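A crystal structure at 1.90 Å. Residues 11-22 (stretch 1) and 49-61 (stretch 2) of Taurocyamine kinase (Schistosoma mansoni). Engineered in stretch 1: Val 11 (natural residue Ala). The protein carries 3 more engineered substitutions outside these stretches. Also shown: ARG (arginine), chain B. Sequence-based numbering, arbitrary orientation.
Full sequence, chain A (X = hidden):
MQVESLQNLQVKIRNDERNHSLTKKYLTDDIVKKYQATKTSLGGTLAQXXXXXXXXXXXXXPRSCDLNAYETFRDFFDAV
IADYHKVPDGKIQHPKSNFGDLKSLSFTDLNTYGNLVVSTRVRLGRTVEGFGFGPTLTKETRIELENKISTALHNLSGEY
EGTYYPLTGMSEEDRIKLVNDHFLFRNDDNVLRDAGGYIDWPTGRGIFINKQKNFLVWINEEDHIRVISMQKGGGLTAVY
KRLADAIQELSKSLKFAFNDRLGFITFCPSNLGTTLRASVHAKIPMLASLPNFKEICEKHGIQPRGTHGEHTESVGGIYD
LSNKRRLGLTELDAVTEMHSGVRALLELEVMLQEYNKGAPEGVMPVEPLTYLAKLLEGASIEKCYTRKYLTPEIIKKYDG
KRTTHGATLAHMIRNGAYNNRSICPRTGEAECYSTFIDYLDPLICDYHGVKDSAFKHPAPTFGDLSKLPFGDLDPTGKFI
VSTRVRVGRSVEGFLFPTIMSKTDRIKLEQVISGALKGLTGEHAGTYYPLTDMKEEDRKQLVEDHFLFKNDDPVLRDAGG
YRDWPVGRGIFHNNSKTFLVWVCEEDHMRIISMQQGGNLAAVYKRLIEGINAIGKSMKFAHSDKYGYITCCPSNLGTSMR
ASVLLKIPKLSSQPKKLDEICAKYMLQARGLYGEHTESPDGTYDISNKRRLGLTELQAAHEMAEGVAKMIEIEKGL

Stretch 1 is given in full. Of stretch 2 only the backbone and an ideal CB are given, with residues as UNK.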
# COMPACT_ATOMS: atom_id res chain seq x y z
N VAL A 11 8.37 25.45 -16.00
CA VAL A 11 9.68 25.45 -15.34
C VAL A 11 9.60 25.36 -13.81
O VAL A 11 10.34 24.58 -13.19
CB VAL A 11 10.48 26.69 -15.76
CG1 VAL A 11 11.70 26.89 -14.84
CG2 VAL A 11 10.91 26.53 -17.21
N LYS A 12 8.70 26.13 -13.18
CA LYS A 12 8.52 26.07 -11.73
C LYS A 12 8.09 24.67 -11.27
O LYS A 12 8.66 24.10 -10.33
CB LYS A 12 7.47 27.10 -11.28
CG LYS A 12 7.95 28.54 -11.28
CD LYS A 12 6.87 29.49 -10.79
CE LYS A 12 7.43 30.86 -10.48
NZ LYS A 12 8.27 30.84 -9.25
N ILE A 13 7.09 24.13 -11.94
CA ILE A 13 6.59 22.81 -11.63
C ILE A 13 7.66 21.73 -11.86
O ILE A 13 7.82 20.82 -11.05
CB ILE A 13 5.33 22.50 -12.47
CG1 ILE A 13 4.19 23.45 -12.06
CG2 ILE A 13 4.92 21.04 -12.29
CD1 ILE A 13 3.00 23.50 -13.03
N ARG A 14 8.41 21.83 -12.95
CA ARG A 14 9.45 20.83 -13.23
C ARG A 14 10.64 20.95 -12.28
O ARG A 14 11.19 19.94 -11.85
CB ARG A 14 9.92 20.94 -14.66
CG ARG A 14 9.01 20.24 -15.61
CD ARG A 14 9.57 20.25 -17.01
NE ARG A 14 8.86 19.30 -17.85
CZ ARG A 14 9.14 19.09 -19.13
NH1 ARG A 14 10.12 19.78 -19.71
NH2 ARG A 14 8.45 18.20 -19.82
N ASN A 15 11.03 22.17 -11.95
CA ASN A 15 12.16 22.39 -11.05
C ASN A 15 11.86 22.07 -9.59
O ASN A 15 12.74 22.14 -8.74
CB ASN A 15 12.64 23.84 -11.14
CG ASN A 15 13.47 24.10 -12.38
OD1 ASN A 15 13.90 23.17 -13.07
ND2 ASN A 15 13.73 25.38 -12.66
N ASP A 16 10.61 21.73 -9.29
CA ASP A 16 10.23 21.50 -7.91
C ASP A 16 10.30 20.02 -7.57
O ASP A 16 9.47 19.22 -8.04
CB ASP A 16 8.83 22.06 -7.64
CG ASP A 16 8.50 22.13 -6.16
OD1 ASP A 16 9.31 21.65 -5.34
OD2 ASP A 16 7.42 22.66 -5.82
N GLU A 17 11.28 19.66 -6.76
CA GLU A 17 11.53 18.26 -6.42
C GLU A 17 10.37 17.64 -5.64
O GLU A 17 10.18 16.42 -5.67
CB GLU A 17 12.83 18.15 -5.61
CG GLU A 17 13.70 16.96 -5.98
CD GLU A 17 14.48 17.16 -7.27
OE1 GLU A 17 14.27 18.21 -7.94
OE2 GLU A 17 15.29 16.28 -7.62
N ARG A 18 9.61 18.49 -4.95
CA ARG A 18 8.45 18.05 -4.16
C ARG A 18 7.23 17.80 -5.04
O ARG A 18 6.25 17.19 -4.60
CB ARG A 18 8.09 19.10 -3.11
CG ARG A 18 9.23 19.54 -2.20
CD ARG A 18 8.90 20.88 -1.60
NE ARG A 18 8.68 21.87 -2.65
CZ ARG A 18 8.07 23.03 -2.48
NH1 ARG A 18 7.60 23.37 -1.28
NH2 ARG A 18 7.92 23.86 -3.50
N ASN A 19 7.27 18.30 -6.26
CA ASN A 19 6.12 18.15 -7.14
C ASN A 19 6.19 16.83 -7.90
O ASN A 19 7.15 16.57 -8.62
CB ASN A 19 6.03 19.33 -8.11
CG ASN A 19 4.67 19.45 -8.76
OD1 ASN A 19 4.14 18.47 -9.29
ND2 ASN A 19 4.09 20.64 -8.70
N HIS A 20 5.17 16.00 -7.72
CA HIS A 20 5.03 14.73 -8.43
C HIS A 20 3.64 14.62 -9.04
O HIS A 20 3.05 13.54 -9.05
CB HIS A 20 5.29 13.55 -7.49
CG HIS A 20 6.59 13.64 -6.77
ND1 HIS A 20 6.68 13.88 -5.42
CD2 HIS A 20 7.87 13.56 -7.22
CE1 HIS A 20 7.95 13.92 -5.06
NE2 HIS A 20 8.69 13.73 -6.14
N SER A 21 3.13 15.74 -9.52
CA SER A 21 1.74 15.81 -9.98
C SER A 21 1.59 15.19 -11.35
O SER A 21 2.56 15.06 -12.08
CB SER A 21 1.25 17.26 -9.99
OG SER A 21 2.14 18.12 -10.71
N LEU A 22 0.36 14.82 -11.73
CA LEU A 22 0.11 14.44 -13.11
C LEU A 22 0.26 15.65 -14.02
O LEU A 22 0.52 15.50 -15.21
CB LEU A 22 -1.27 13.83 -13.28
CG LEU A 22 -1.51 12.51 -12.54
CD1 LEU A 22 -2.97 12.08 -12.63
CD2 LEU A 22 -0.59 11.41 -13.08
N UNK A 49 -5.23 27.04 -15.66
CA UNK A 49 -5.52 25.67 -15.20
C UNK A 49 -4.44 25.06 -14.31
O UNK A 49 -4.75 24.35 -13.36
CB UNK A 49 -5.73 24.76 -16.41
N UNK A 50 -3.17 25.30 -14.64
CA UNK A 50 -2.05 24.64 -13.96
C UNK A 50 -1.37 25.49 -12.90
O UNK A 50 -0.46 25.02 -12.19
CB UNK A 50 -1.01 24.22 -14.99
N UNK A 51 -1.80 26.73 -12.79
CA UNK A 51 -1.22 27.69 -11.86
C UNK A 51 -1.09 27.14 -10.44
O UNK A 51 -0.03 27.25 -9.83
CB UNK A 51 -2.07 28.96 -11.84
N UNK A 52 -2.15 26.53 -9.93
CA UNK A 52 -2.11 26.05 -8.55
C UNK A 52 -1.04 24.96 -8.35
O UNK A 52 -0.49 24.80 -7.25
CB UNK A 52 -3.48 25.51 -8.15
N UNK A 53 -0.70 24.23 -9.41
CA UNK A 53 0.32 23.19 -9.28
C UNK A 53 1.70 23.78 -9.05
O UNK A 53 2.54 23.17 -8.39
CB UNK A 53 0.34 22.31 -10.53
N UNK A 54 1.94 24.96 -9.60
CA UNK A 54 3.22 25.64 -9.45
C UNK A 54 3.51 26.02 -8.00
O UNK A 54 4.66 26.18 -7.62
CB UNK A 54 3.25 26.89 -10.33
N UNK A 55 2.45 26.21 -7.21
CA UNK A 55 2.62 26.74 -5.86
C UNK A 55 2.25 25.73 -4.80
O UNK A 55 2.60 25.89 -3.65
CB UNK A 55 1.78 28.01 -5.68
N UNK A 56 1.53 24.69 -5.21
CA UNK A 56 1.16 23.62 -4.29
C UNK A 56 1.66 22.27 -4.78
O UNK A 56 0.94 21.54 -5.47
CB UNK A 56 -0.36 23.58 -4.10
N UNK A 57 2.90 21.91 -4.43
CA UNK A 57 3.48 20.67 -4.96
C UNK A 57 2.75 19.39 -4.53
O UNK A 57 2.92 18.36 -5.18
CB UNK A 57 4.94 20.58 -4.52
N UNK A 58 1.94 19.45 -3.48
CA UNK A 58 1.21 18.29 -3.02
C UNK A 58 0.01 17.97 -3.89
O UNK A 58 -0.53 16.87 -3.85
CB UNK A 58 0.76 18.50 -1.57
N UNK A 59 -0.43 18.95 -4.67
CA UNK A 59 -1.60 18.78 -5.53
C UNK A 59 -1.30 17.83 -6.69
O UNK A 59 -0.32 18.00 -7.41
CB UNK A 59 -2.06 20.14 -6.07
N UNK A 60 -2.16 16.84 -6.87
CA UNK A 60 -2.00 15.82 -7.91
C UNK A 60 -2.48 16.26 -9.30
O UNK A 60 -1.91 15.86 -10.33
CB UNK A 60 -2.76 14.56 -7.50
N UNK A 61 -3.53 17.07 -9.33
CA UNK A 61 -4.25 17.40 -10.55
C UNK A 61 -4.24 18.90 -10.89
O UNK A 61 -4.08 19.73 -10.01
CB UNK A 61 -5.70 16.92 -10.43
N ARG B . -6.71 14.70 -6.53
CA ARG B . -6.76 16.13 -6.42
C ARG B . -5.44 16.88 -6.32
O ARG B . -4.57 16.50 -5.49
CB ARG B . -7.69 16.55 -5.34
CG ARG B . -9.11 16.55 -5.80
CD ARG B . -9.54 17.98 -5.81
NE ARG B . -10.91 18.07 -6.22
CZ ARG B . -11.80 18.77 -5.58
NH1 ARG B . -13.02 18.83 -6.01
NH2 ARG B . -11.45 19.40 -4.49
OXT ARG B . -5.41 17.79 -7.15

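Position 49 is helical, with nothing of stretch 1 near its CB. Many residues would suit; it is Cys 49.

At position 50 CA-to-CB points toward stretch 1, with the CB 4.5 Å from Ile 13 CD1. A small or branched apolar side chain would fit beside that methyl. It is Val 50.

Positions 51 and 52 point away, so many residues would suit. They are Asn 51 and Thr 52, both hydrogen-bonded elsewhere in the structure.

Position 53 points toward stretch 1. Its CB is 3.8 Å from Ile 13 CD1 and 4.5 Å from Asn 19 ND2. The surroundings are mixed, so a medium side chain, apolar or polar, could fit. It is Asn 53. Its CB packs on Ile 13, while its ND2 donates to the backbone O of position 61 (3.0 Å) and to the O of water 1 (2.9 Å). Asn 19 ND2 gives the same water a weak bond of 3.1 Å, so the water links the two amides.

At position 54 the backbone comes close: its CA is 3.5 Å from Ile 13 CG1. The CB points sideways, 4.3 Å from Lys 12 CB. A small residue suits so tight an approach. Ala 54 places its CB 3.9 Å from Ile 13 CG1.

Position 55 points away, and only a long side chain could turn back toward Lys 12. Tyr 55 does so: its OH lies 4.2 Å from Lys 12 CE.

Position 56 also points away and opens a type I turn, where Asn, Asp or Ser is common. It is Asn 56.

Position 57 points toward stretch 1, its CB 3.5 Å from Asp 16 OD2. Phi of -64° allows proline, which favours the second place of such a turn; a compact apolar residue would also fit. Pro 57 has the largest area covered by stretch 1. Its CG sits over one face of the Arg 18 guanidinium, 3.5 Å from Arg 18 CZ, and that guanidinium is held by Asp 16.

Position 58 faces away with room for a CB, so many residues would suit. It is Gly 58.

Position 59 points sideways, with nothing of stretch 1 within 5.5 Å of its CB, so stretch 1 leaves the choice open. It is Ala 59.

Position 60 accepts a hydrogen bond from Leu 22 N to its O (2.9 Å), whatever its side chain. A flexible apolar one could reach Leu 22. Leu 60 does, with CD1 4.4 Å from Leu 22 CG.

Position 61 points away, but a long apolar side chain could reach Leu 22. Leu 61 CD2 lies 3.7 Å from Leu 22 CD1.

Stretch 2, residues 49-61: CVNTNAYNPGALL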
# COMPACT_ATOMS: atom_id res chain seq x y z
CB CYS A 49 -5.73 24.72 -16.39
SG CYS A 49 -7.08 25.10 -17.53
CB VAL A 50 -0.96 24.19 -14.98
CG1 VAL A 50 -1.52 23.15 -15.95
CG2 VAL A 50 -0.38 25.39 -15.73
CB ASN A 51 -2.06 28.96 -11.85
CG ASN A 51 -1.38 30.08 -11.10
OD1 ASN A 51 -0.38 30.63 -11.56
ND2 ASN A 51 -1.91 30.43 -9.95
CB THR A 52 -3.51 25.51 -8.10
OG1 THR A 52 -3.60 25.52 -6.66
CG2 THR A 52 -3.75 24.09 -8.63
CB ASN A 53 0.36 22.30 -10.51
CG ASN A 53 -0.92 21.52 -10.69
OD1 ASN A 53 -1.63 21.71 -11.68
ND2 ASN A 53 -1.22 20.63 -9.74
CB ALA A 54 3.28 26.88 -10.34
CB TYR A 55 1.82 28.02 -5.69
CG TYR A 55 2.24 29.03 -6.72
CD1 TYR A 55 3.51 29.60 -6.68
CD2 TYR A 55 1.40 29.37 -7.77
CE1 TYR A 55 3.92 30.50 -7.65
CE2 TYR A 55 1.80 30.28 -8.74
CZ TYR A 55 3.06 30.83 -8.68
OH TYR A 55 3.45 31.74 -9.63
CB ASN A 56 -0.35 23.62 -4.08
CG ASN A 56 -0.86 24.95 -3.56
OD1 ASN A 56 -1.26 25.82 -4.34
ND2 ASN A 56 -0.82 25.12 -2.25
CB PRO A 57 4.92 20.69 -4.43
CG PRO A 57 4.90 21.64 -3.26
CD PRO A 57 3.84 22.66 -3.57
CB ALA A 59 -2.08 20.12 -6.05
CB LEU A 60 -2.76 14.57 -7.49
CG LEU A 60 -2.50 13.32 -8.32
CD1 LEU A 60 -1.03 12.97 -8.20
CD2 LEU A 60 -3.38 12.18 -7.82
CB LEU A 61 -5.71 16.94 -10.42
CG LEU A 61 -5.89 15.42 -10.34
CD1 LEU A 61 -7.35 15.06 -10.16
CD2 LEU A 61 -5.33 14.74 -11.57
O HOH W 1 1.14 20.04 -8.12
O HOH W 2 2.47 15.75 -6.06
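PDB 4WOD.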